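Local structure of ZmpA Glycopeptidase (Clostridium perfringens, 6XSX) at residues W390-S395 with K415-Y420; Y53-G58 with L76-M81; R40-F45 with W224-S229; N477-E482 with N518-S523. The protein acts as a metalloprotease of the glycopeptidase type, probably cleaving the peptide backbone of glycosylated proteins, and is represented here by its M60 peptidase module. All coordinates share one frame; numbering follows the deposited sequence.

Contact 1: residues W390-S395 with K415-Y420; sequences WVMAAS and KETKEY
M392 lies across one face of the Y420 ring. Its SD stands 4.2 Å from the centroid of the Y420 ring and 22° off the ring normal, which places the sulfur over the face but offset to the rim on the CG–CD2 side. The aliphatic part of the same side chain adds to the overlap: M392 CG comes within 3.5 Å of Y420 CD2, while M392 CB sits beside Y420 CE2. M392 CG lies anti to the carbonyl carbon, and the chain runs straight on to SD before bending at the last torsion. The tyrosine reaches this position because its CG is anti to the backbone N (chi1 180°), and the two side chains then cross at about a right angle. Y420 OH is held by D396 and K423 makes a cation-pi contact with the ring, so both the hydroxyl and the aromatic system have further partners.

T417, one helical turn before Y420, supplies the other half of the interface. Its methyl CG2 touches M392 CG at 3.8 Å and V391 CG1 at the same 3.8 Å, whereas its OG1 is hydrogen-bonded to N388. On the first helix, V391 O accepts two bonds, from S395 N at 3.0 Å and from S395 OG at 2.7 Å, which arrive from opposite faces of its carbonyl plane. The serine hydroxyl also pairs with L402 N.

The short axes lie 9.7 Å apart with only 3° between their directions. The contact is thus a Met-aromatic pair with an adjoining aliphatic patch, joining helices 383-398 and 415-421 as parallel neighbours.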
# COMPACT_ATOMS: atom_id res chain seq x y z
N TRP A 390 -17.84 -3.25 -10.63
CA TRP A 390 -17.67 -3.01 -9.21
C TRP A 390 -19.02 -3.14 -8.50
O TRP A 390 -19.10 -3.71 -7.41
CB TRP A 390 -17.12 -1.60 -8.94
CG TRP A 390 -15.73 -1.31 -9.40
CD1 TRP A 390 -14.79 -2.19 -9.85
CD2 TRP A 390 -15.09 -0.02 -9.39
NE1 TRP A 390 -13.63 -1.53 -10.15
CE2 TRP A 390 -13.78 -0.20 -9.87
CE3 TRP A 390 -15.51 1.27 -9.02
CZ2 TRP A 390 -12.88 0.86 -9.99
CZ3 TRP A 390 -14.62 2.31 -9.14
CH2 TRP A 390 -13.33 2.11 -9.63
N VAL A 391 -20.06 -2.58 -9.13
CA VAL A 391 -21.37 -2.54 -8.51
C VAL A 391 -21.86 -3.97 -8.32
O VAL A 391 -22.43 -4.30 -7.29
CB VAL A 391 -22.37 -1.72 -9.35
CG1 VAL A 391 -23.78 -1.81 -8.79
CG2 VAL A 391 -21.93 -0.27 -9.48
N MET A 392 -21.61 -4.81 -9.33
CA MET A 392 -22.09 -6.18 -9.34
C MET A 392 -21.30 -7.02 -8.34
O MET A 392 -21.91 -7.77 -7.57
CB MET A 392 -22.00 -6.79 -10.75
CG MET A 392 -23.04 -6.20 -11.67
SD MET A 392 -23.04 -6.91 -13.34
CE MET A 392 -21.47 -6.32 -13.98
N ALA A 393 -19.97 -6.87 -8.36
CA ALA A 393 -19.07 -7.61 -7.50
C ALA A 393 -19.29 -7.24 -6.03
O ALA A 393 -19.36 -8.12 -5.17
CB ALA A 393 -17.63 -7.42 -7.92
N ALA A 394 -19.39 -5.93 -5.75
CA ALA A 394 -19.65 -5.45 -4.40
C ALA A 394 -21.03 -5.95 -3.94
O ALA A 394 -21.20 -6.31 -2.77
CB ALA A 394 -19.54 -3.94 -4.34
N SER A 395 -22.00 -5.97 -4.86
CA SER A 395 -23.33 -6.46 -4.53
C SER A 395 -23.29 -7.93 -4.12
O SER A 395 -23.90 -8.30 -3.13
CB SER A 395 -24.31 -6.20 -5.65
OG SER A 395 -24.58 -4.81 -5.77
N LYS A 415 -29.07 -0.55 -16.84
CA LYS A 415 -30.30 -1.29 -16.63
C LYS A 415 -29.98 -2.74 -16.26
O LYS A 415 -30.52 -3.25 -15.28
CB LYS A 415 -31.24 -1.16 -17.83
N GLU A 416 -29.06 -3.37 -17.00
CA GLU A 416 -28.72 -4.78 -16.78
C GLU A 416 -28.01 -4.98 -15.43
O GLU A 416 -28.25 -5.98 -14.75
CB GLU A 416 -28.03 -5.41 -17.99
CG GLU A 416 -26.61 -4.93 -18.26
CD GLU A 416 -26.45 -3.69 -19.13
OE1 GLU A 416 -27.45 -2.94 -19.33
OE2 GLU A 416 -25.31 -3.47 -19.62
N THR A 417 -27.15 -4.03 -15.04
CA THR A 417 -26.47 -4.08 -13.75
C THR A 417 -27.50 -4.10 -12.62
O THR A 417 -27.40 -4.91 -11.70
CB THR A 417 -25.51 -2.89 -13.58
OG1 THR A 417 -24.55 -2.92 -14.64
CG2 THR A 417 -24.77 -2.91 -12.26
N LYS A 418 -28.50 -3.22 -12.72
CA LYS A 418 -29.58 -3.09 -11.76
C LYS A 418 -30.41 -4.37 -11.72
O LYS A 418 -30.83 -4.81 -10.64
CB LYS A 418 -30.48 -1.89 -12.10
CG LYS A 418 -29.88 -0.51 -11.86
CD LYS A 418 -30.87 0.59 -12.20
CE LYS A 418 -30.71 1.87 -11.41
NZ LYS A 418 -29.85 2.85 -12.10
N GLU A 419 -30.64 -4.97 -12.90
CA GLU A 419 -31.32 -6.25 -12.97
C GLU A 419 -30.51 -7.29 -12.19
O GLU A 419 -31.06 -7.99 -11.35
CB GLU A 419 -31.55 -6.69 -14.41
CG GLU A 419 -32.55 -5.83 -15.17
CD GLU A 419 -32.68 -6.17 -16.65
OE1 GLU A 419 -33.48 -5.50 -17.33
OE2 GLU A 419 -31.98 -7.10 -17.12
N TYR A 420 -29.20 -7.35 -12.47
CA TYR A 420 -28.30 -8.30 -11.82
C TYR A 420 -28.37 -8.15 -10.31
O TYR A 420 -28.54 -9.14 -9.59
CB TYR A 420 -26.86 -8.14 -12.33
CG TYR A 420 -25.84 -9.07 -11.72
CD1 TYR A 420 -25.52 -10.29 -12.32
CD2 TYR A 420 -25.16 -8.74 -10.56
CE1 TYR A 420 -24.57 -11.14 -11.78
CE2 TYR A 420 -24.21 -9.58 -10.00
CZ TYR A 420 -23.91 -10.79 -10.61
OH TYR A 420 -22.97 -11.63 -10.07

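Contact 2: residues Y53-G58 with L76-M81; sequences YAVKSG and LVFKQM
F78 swings its ring out opposite the backbone N (chi1 165°), which carries it to the side chains of V55 and S57, although its CB does not point at them. V55 answers with CG2, the methyl held in the crowded position between N and the carbonyl carbon; this CG2 lies 3.8 Å from F78 CD1 and nearly as close to CE1. S57 turns OG beside its own N (chi1 -76°), and OG comes to 3.7 Å from F78 CZ. Both groups approach the ring obliquely.

The polar half of the contact runs through one water. It donates to S57 OG at 2.6 Å and to Q80 OE1 at 2.8 Å, bridging two side chains that have no direct hydrogen bond. S57 OG also pairs with P103 O, and Q80 OE1 with A117 N. The Q80 amide is further fixed by its NE2, which gives a nearly straight bond (177°) to M81 O at 2.8 Å, on a lone pair in the carbonyl plane; NE2 also hydrogen-bonds to A115 O.

The CA atoms of V55 and F78 are 8.4 Å apart, because strands 49-56 and 75-80 are not adjacent: strand 117-123 runs between them in the mixed sheet, antiparallel to both, and pairs with V55 through G118. From the neighbouring sheet, I61 of strand 60-66 packs against V55.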
# COMPACT_ATOMS: atom_id res chain seq x y z
N TYR A 53 27.86 -8.95 -0.43
CA TYR A 53 29.03 -8.48 -1.15
C TYR A 53 28.77 -7.18 -1.90
O TYR A 53 27.73 -7.02 -2.55
CB TYR A 53 29.54 -9.51 -2.15
CG TYR A 53 30.11 -10.75 -1.51
CD1 TYR A 53 31.15 -10.66 -0.59
CD2 TYR A 53 29.62 -12.01 -1.83
CE1 TYR A 53 31.67 -11.80 0.01
CE2 TYR A 53 30.14 -13.15 -1.24
CZ TYR A 53 31.16 -13.05 -0.31
OH TYR A 53 31.67 -14.17 0.27
N ALA A 54 29.76 -6.28 -1.84
CA ALA A 54 29.81 -5.04 -2.59
C ALA A 54 30.88 -5.15 -3.67
O ALA A 54 31.89 -5.82 -3.47
CB ALA A 54 30.11 -3.88 -1.67
N VAL A 55 30.64 -4.46 -4.79
CA VAL A 55 31.60 -4.40 -5.88
C VAL A 55 31.61 -2.98 -6.45
O VAL A 55 30.65 -2.22 -6.28
CB VAL A 55 31.28 -5.44 -6.97
CG1 VAL A 55 31.62 -6.85 -6.53
CG2 VAL A 55 29.82 -5.35 -7.41
N LYS A 56 32.72 -2.65 -7.13
CA LYS A 56 32.87 -1.45 -7.93
C LYS A 56 32.65 -1.80 -9.39
O LYS A 56 33.11 -2.85 -9.85
CB LYS A 56 34.31 -0.91 -7.80
CG LYS A 56 34.73 -0.53 -6.39
CD LYS A 56 36.17 -0.09 -6.30
CE LYS A 56 36.57 0.19 -4.86
NZ LYS A 56 37.90 0.84 -4.77
N SER A 57 31.96 -0.91 -10.13
CA SER A 57 31.84 -1.07 -11.57
C SER A 57 33.23 -1.24 -12.18
O SER A 57 34.15 -0.53 -11.79
CB SER A 57 31.08 0.09 -12.20
OG SER A 57 29.67 -0.03 -11.94
N GLY A 58 33.38 -2.19 -13.11
CA GLY A 58 34.64 -2.36 -13.80
C GLY A 58 35.62 -3.28 -13.07
O GLY A 58 36.69 -3.58 -13.60
N LEU A 76 23.32 -13.86 -10.88
CA LEU A 76 23.71 -12.79 -9.99
C LEU A 76 22.98 -11.52 -10.43
O LEU A 76 22.76 -11.32 -11.63
CB LEU A 76 25.22 -12.60 -10.13
CG LEU A 76 26.02 -12.41 -8.84
CD1 LEU A 76 25.77 -13.55 -7.87
CD2 LEU A 76 27.50 -12.31 -9.17
N VAL A 77 22.58 -10.71 -9.44
CA VAL A 77 22.07 -9.37 -9.69
C VAL A 77 23.07 -8.38 -9.11
O VAL A 77 23.40 -8.45 -7.92
CB VAL A 77 20.65 -9.18 -9.10
CG1 VAL A 77 20.14 -7.75 -9.29
CG2 VAL A 77 19.65 -10.19 -9.68
N PHE A 78 23.61 -7.51 -9.99
CA PHE A 78 24.32 -6.32 -9.57
C PHE A 78 23.31 -5.18 -9.47
O PHE A 78 22.53 -4.96 -10.40
CB PHE A 78 25.45 -5.97 -10.55
CG PHE A 78 26.03 -4.58 -10.41
CD1 PHE A 78 26.78 -4.21 -9.30
CD2 PHE A 78 25.84 -3.62 -11.40
CE1 PHE A 78 27.30 -2.93 -9.17
CE2 PHE A 78 26.36 -2.34 -11.27
CZ PHE A 78 27.09 -2.00 -10.15
N LYS A 79 23.34 -4.48 -8.33
CA LYS A 79 22.46 -3.34 -8.12
C LYS A 79 23.32 -2.12 -7.80
O LYS A 79 23.96 -2.07 -6.75
CB LYS A 79 21.42 -3.67 -7.04
CG LYS A 79 20.32 -2.62 -6.81
CD LYS A 79 20.69 -1.63 -5.73
CE LYS A 79 19.61 -0.63 -5.39
NZ LYS A 79 19.52 0.45 -6.41
N GLN A 80 23.35 -1.17 -8.74
CA GLN A 80 23.99 0.12 -8.57
C GLN A 80 23.16 0.96 -7.60
O GLN A 80 21.93 0.97 -7.69
CB GLN A 80 24.10 0.82 -9.93
CG GLN A 80 24.26 2.34 -9.85
CD GLN A 80 25.62 2.80 -9.38
OE1 GLN A 80 26.65 2.46 -9.97
NE2 GLN A 80 25.62 3.59 -8.31
N MET A 81 23.84 1.65 -6.68
CA MET A 81 23.17 2.47 -5.67
C MET A 81 22.61 3.76 -6.27
O MET A 81 23.25 4.36 -7.14
CB MET A 81 24.13 2.84 -4.52
CG MET A 81 24.37 1.70 -3.55
SD MET A 81 22.81 1.03 -2.93
CE MET A 81 22.35 2.28 -1.73
O HOH W 1 27.60 1.46 -12.38

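Contact 3: residues R40-F45 with W224-S229; sequences RKVWNF and WGFDES
F226 sets the rim of its ring against R40: CE1 lies 3.8 Å from R40 CB, which meets the ring at its edge and near its plane. R40 O lies in the ring plane at the same margin, 4.0 Å from F226 CZ. Beyond CB the arginine chain is extended from CG to NE, with R40 CG still 4.1 Å from F226 CE1. Its guanidinium plane ends 25° from the ring plane, held by a salt bridge from NH1 to E36 and a bond from NE to S234 O. This headgroup is therefore fixed by partners apart from the phenylalanine, for which a cation-pi contact is made instead by R374 of helix 365-375.

V42 adds a lighter touch, its CG1 approaching F226 CZ obliquely at 4.2 Å. The other methyl, CG2, stands 3.6 Å above the plane of the F45 ring, over its centre. One valine thus meets two aromatic side chains through separate branches.

The chain beyond F226 is shaped by D227, whose OD1 accepts from S229 OG at 2.7 Å and from S229 N at 3.2 Å. The hydroxyl arrives on the syn side of the carboxylate, whereas the amide comes from above its plane; the latter bond defines an Asx turn.

Two helix exits meet here. K41 closes helix 33-39 in a Schellman motif, and G225 ends helix 206-224 likewise. K41 and W43 also make backbone bonds to T289, just past helix 277-286, and to N286 at its end. The HExxH sequence of that helix, with no metal bound to its histidines here, is consistent with the metal-binding helix of an M60 peptidase.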
# COMPACT_ATOMS: atom_id res chain seq x y z
N ARG A 40 -1.26 -13.89 -9.70
CA ARG A 40 -1.94 -13.31 -8.56
C ARG A 40 -2.24 -11.83 -8.79
O ARG A 40 -2.67 -11.15 -7.87
CB ARG A 40 -1.08 -13.50 -7.30
CG ARG A 40 -0.89 -14.97 -6.95
CD ARG A 40 0.27 -15.15 -6.01
NE ARG A 40 0.42 -16.52 -5.51
CZ ARG A 40 0.98 -17.52 -6.19
NH1 ARG A 40 1.46 -17.31 -7.40
NH2 ARG A 40 1.07 -18.72 -5.63
N LYS A 41 -1.98 -11.36 -10.02
CA LYS A 41 -2.24 -10.00 -10.47
C LYS A 41 -1.43 -8.97 -9.67
O LYS A 41 -1.85 -7.82 -9.57
CB LYS A 41 -3.73 -9.63 -10.42
CG LYS A 41 -4.70 -10.65 -10.98
CD LYS A 41 -4.56 -10.92 -12.46
CE LYS A 41 -5.74 -11.69 -13.01
NZ LYS A 41 -5.65 -11.81 -14.48
N VAL A 42 -0.27 -9.36 -9.13
CA VAL A 42 0.62 -8.35 -8.58
C VAL A 42 1.73 -8.05 -9.58
O VAL A 42 1.89 -8.77 -10.57
CB VAL A 42 1.14 -8.69 -7.16
CG1 VAL A 42 -0.00 -8.97 -6.20
CG2 VAL A 42 2.13 -9.85 -7.19
N TRP A 43 2.49 -6.98 -9.32
CA TRP A 43 3.30 -6.33 -10.33
C TRP A 43 4.73 -6.88 -10.33
O TRP A 43 5.64 -6.23 -9.83
CB TRP A 43 3.26 -4.81 -10.12
CG TRP A 43 3.79 -4.03 -11.29
CD1 TRP A 43 4.51 -4.53 -12.34
CD2 TRP A 43 3.67 -2.62 -11.53
NE1 TRP A 43 4.83 -3.53 -13.21
CE2 TRP A 43 4.32 -2.35 -12.75
CE3 TRP A 43 3.06 -1.56 -10.85
CZ2 TRP A 43 4.40 -1.06 -13.29
CZ3 TRP A 43 3.13 -0.29 -11.38
CH2 TRP A 43 3.79 -0.04 -12.59
N ASN A 44 4.89 -8.10 -10.85
CA ASN A 44 6.17 -8.72 -11.20
C ASN A 44 7.20 -8.56 -10.09
O ASN A 44 8.24 -7.94 -10.28
CB ASN A 44 6.69 -8.21 -12.54
CG ASN A 44 5.67 -8.35 -13.65
OD1 ASN A 44 4.84 -9.25 -13.61
ND2 ASN A 44 5.70 -7.44 -14.61
N PHE A 45 6.92 -9.17 -8.94
CA PHE A 45 7.79 -9.05 -7.78
C PHE A 45 9.11 -9.75 -8.09
O PHE A 45 9.12 -10.76 -8.79
CB PHE A 45 7.13 -9.66 -6.55
CG PHE A 45 5.98 -8.87 -5.98
CD1 PHE A 45 5.49 -7.74 -6.62
CD2 PHE A 45 5.35 -9.29 -4.81
CE1 PHE A 45 4.42 -7.03 -6.09
CE2 PHE A 45 4.28 -8.58 -4.28
CZ PHE A 45 3.83 -7.44 -4.92
N TRP A 224 -5.58 -7.91 1.29
CA TRP A 224 -5.77 -8.16 -0.13
C TRP A 224 -6.44 -9.52 -0.38
O TRP A 224 -6.75 -9.85 -1.52
CB TRP A 224 -4.43 -8.05 -0.87
CG TRP A 224 -4.47 -7.11 -2.04
CD1 TRP A 224 -4.33 -7.44 -3.36
CD2 TRP A 224 -4.66 -5.69 -2.00
NE1 TRP A 224 -4.42 -6.32 -4.13
CE2 TRP A 224 -4.63 -5.23 -3.33
CE3 TRP A 224 -4.86 -4.76 -0.97
CZ2 TRP A 224 -4.78 -3.88 -3.66
CZ3 TRP A 224 -5.00 -3.42 -1.29
CH2 TRP A 224 -4.96 -2.99 -2.62
N GLY A 225 -6.62 -10.30 0.70
CA GLY A 225 -7.34 -11.57 0.62
C GLY A 225 -6.49 -12.77 0.23
O GLY A 225 -7.02 -13.78 -0.24
N PHE A 226 -5.16 -12.68 0.43
CA PHE A 226 -4.29 -13.84 0.25
C PHE A 226 -4.37 -14.71 1.50
O PHE A 226 -3.58 -14.57 2.42
CB PHE A 226 -2.85 -13.41 -0.08
CG PHE A 226 -2.70 -12.75 -1.42
CD1 PHE A 226 -2.64 -13.51 -2.58
CD2 PHE A 226 -2.63 -11.37 -1.53
CE1 PHE A 226 -2.52 -12.90 -3.82
CE2 PHE A 226 -2.51 -10.76 -2.77
CZ PHE A 226 -2.46 -11.52 -3.91
N ASP A 227 -5.38 -15.60 1.54
CA ASP A 227 -5.71 -16.30 2.76
C ASP A 227 -5.42 -17.80 2.62
O ASP A 227 -5.77 -18.58 3.49
CB ASP A 227 -7.16 -16.01 3.18
CG ASP A 227 -8.16 -16.44 2.12
OD1 ASP A 227 -7.74 -16.84 1.03
OD2 ASP A 227 -9.36 -16.38 2.41
N GLU A 228 -4.77 -18.18 1.51
CA GLU A 228 -4.36 -19.55 1.27
C GLU A 228 -5.56 -20.40 0.84
O GLU A 228 -5.49 -21.62 0.88
CB GLU A 228 -3.62 -20.15 2.48
CG GLU A 228 -2.40 -19.36 2.94
CD GLU A 228 -1.30 -19.19 1.89
OE1 GLU A 228 -1.04 -20.16 1.15
OE2 GLU A 228 -0.72 -18.08 1.81
N SER A 229 -6.64 -19.74 0.40
CA SER A 229 -7.88 -20.42 0.05
C SER A 229 -7.80 -21.04 -1.35
O SER A 229 -8.63 -21.88 -1.70
CB SER A 229 -9.07 -19.49 0.19
OG SER A 229 -9.00 -18.41 -0.74

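Contact 4: residues N477-E482 with N518-S523; sequences NVIGYE and NEINPS
N518 and I479 meet at one end of a four-stranded antiparallel sheet. Near the start of strand 478-485, I479 and G480 are consistent with a classic beta bulge: I479 has near-helical backbone angles, and both residues make backbone bonds with Y516 of strand 511-517.

Followed outward, the N518 side chain leaves CB with CG beside its backbone N (chi1 -76°), which swings the amide over the start of the other segment. CG is 3.7 Å from N477 O. At the tip the amide divides. OD1 rests 3.2 Å from the methyl I479 CG2, a tight approach, and accepts a hydrogen bond from N441 ND2. ND2 lies 3.4 Å from N477 CA and gives hydrogen bonds to G444 O and N476 O. With both ends engaged, the orientation of this buried amide is well determined.

I479 presents its two branches to different partners. CG2 reaches back to N518, also 3.8 Å from N518 CA, while CG1 takes the position between N and the carbonyl carbon (chi1 63°) and leads CD1 to I520. The turn carrying I520 is shaped by D517, whose OD1 accepts from E519 N, an Asx turn, and from N521 N. M438 of helix 437-440 packs on both isoleucines, and their side chains meet where I479 CD1 lies 4.4 Å from I520 CG1.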
# COMPACT_ATOMS: atom_id res chain seq x y z
N ASN A 477 -20.65 8.90 19.47
CA ASN A 477 -21.42 7.87 18.78
C ASN A 477 -21.92 8.37 17.43
O ASN A 477 -22.39 7.58 16.62
CB ASN A 477 -22.57 7.34 19.65
CG ASN A 477 -22.07 6.69 20.92
OD1 ASN A 477 -20.96 6.17 20.95
ND2 ASN A 477 -22.86 6.72 21.98
N VAL A 478 -21.83 9.69 17.20
CA VAL A 478 -22.45 10.31 16.04
C VAL A 478 -21.41 10.52 14.94
O VAL A 478 -20.30 10.96 15.21
CB VAL A 478 -23.15 11.63 16.44
CG1 VAL A 478 -22.19 12.64 17.09
CG2 VAL A 478 -23.90 12.27 15.27
N ILE A 479 -21.79 10.22 13.68
CA ILE A 479 -20.89 10.42 12.55
C ILE A 479 -21.38 11.56 11.66
O ILE A 479 -20.65 12.02 10.78
CB ILE A 479 -20.67 9.12 11.75
CG1 ILE A 479 -21.97 8.61 11.12
CG2 ILE A 479 -19.98 8.07 12.62
CD1 ILE A 479 -21.78 7.49 10.11
N GLY A 480 -22.62 12.01 11.88
CA GLY A 480 -23.11 13.15 11.11
C GLY A 480 -24.62 13.30 11.19
O GLY A 480 -25.30 12.46 11.79
N TYR A 481 -25.12 14.37 10.56
CA TYR A 481 -26.53 14.71 10.61
C TYR A 481 -27.04 14.91 9.19
O TYR A 481 -26.40 15.58 8.38
CB TYR A 481 -26.77 15.99 11.42
CG TYR A 481 -26.31 15.93 12.85
CD1 TYR A 481 -27.17 15.56 13.87
CD2 TYR A 481 -24.99 16.22 13.19
CE1 TYR A 481 -26.75 15.49 15.19
CE2 TYR A 481 -24.56 16.15 14.50
CZ TYR A 481 -25.44 15.79 15.51
OH TYR A 481 -25.02 15.73 16.80
N GLU A 482 -28.19 14.31 8.93
CA GLU A 482 -28.89 14.49 7.67
C GLU A 482 -29.93 15.59 7.84
O GLU A 482 -30.71 15.58 8.80
CB GLU A 482 -29.52 13.16 7.27
CG GLU A 482 -30.48 13.28 6.11
CD GLU A 482 -31.39 12.07 5.99
OE1 GLU A 482 -32.35 11.99 6.79
OE2 GLU A 482 -31.10 11.20 5.13
N ASN A 518 -22.23 5.31 14.56
CA ASN A 518 -20.99 4.73 14.06
C ASN A 518 -21.26 3.50 13.20
O ASN A 518 -20.38 3.06 12.47
CB ASN A 518 -20.02 4.40 15.20
CG ASN A 518 -19.33 5.61 15.77
OD1 ASN A 518 -18.77 6.41 15.02
ND2 ASN A 518 -19.32 5.74 17.10
N GLU A 519 -22.47 2.93 13.31
CA GLU A 519 -22.87 1.82 12.46
C GLU A 519 -23.92 2.28 11.44
O GLU A 519 -24.66 1.46 10.89
CB GLU A 519 -23.32 0.64 13.32
CG GLU A 519 -22.16 -0.04 14.03
CD GLU A 519 -22.49 -1.19 14.97
OE1 GLU A 519 -23.60 -1.76 14.86
OE2 GLU A 519 -21.64 -1.48 15.84
N ILE A 520 -23.97 3.59 11.19
CA ILE A 520 -24.85 4.18 10.18
C ILE A 520 -26.32 3.87 10.49
O ILE A 520 -27.12 3.60 9.59
CB ILE A 520 -24.45 3.76 8.75
CG1 ILE A 520 -22.93 3.53 8.63
CG2 ILE A 520 -24.96 4.78 7.75
CD1 ILE A 520 -22.44 3.11 7.24
N ASN A 521 -26.68 3.91 11.77
CA ASN A 521 -28.09 3.84 12.12
C ASN A 521 -28.63 5.26 12.31
O ASN A 521 -28.00 6.08 12.97
CB ASN A 521 -28.34 3.03 13.39
CG ASN A 521 -27.90 1.60 13.24
OD1 ASN A 521 -26.81 1.23 13.66
ND2 ASN A 521 -28.75 0.78 12.64
N PRO A 522 -29.83 5.56 11.76
CA PRO A 522 -30.47 6.87 11.98
C PRO A 522 -31.08 6.96 13.37
O PRO A 522 -31.49 5.95 13.93
CB PRO A 522 -31.54 6.88 10.88
CG PRO A 522 -31.93 5.42 10.70
CD PRO A 522 -30.63 4.66 10.91
N SER A 523 -31.11 8.18 13.94
CA SER A 523 -31.92 8.49 15.11
C SER A 523 -33.37 8.71 14.71
O SER A 523 -33.69 8.71 13.52
CB SER A 523 -31.41 9.74 15.77
OG SER A 523 -31.64 10.86 14.92

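Along the chain, contact 3 (40-45 with 224-229) closes a long loop within which contact 2 (53-58 with 76-81) is nested; contact 1 and then contact 4 follow in series. Contact 2 lies within the ten-stranded mixed sheet, its centre about 30 Å from that of contact 3. Contact 3 joins two helix exits nearer the middle of the molecule, about 25 Å between centres from the helix pair of contact 1. Contact 4, in the C-terminal four-stranded sheet, is centred about 27 Å from contact 1. The centres of contacts 2 and 4 are about 58 Å apart, on opposite sides of the chain's centre, so the series samples an elongated module from its N-terminal sheets through its helical middle to its C-terminal sheet.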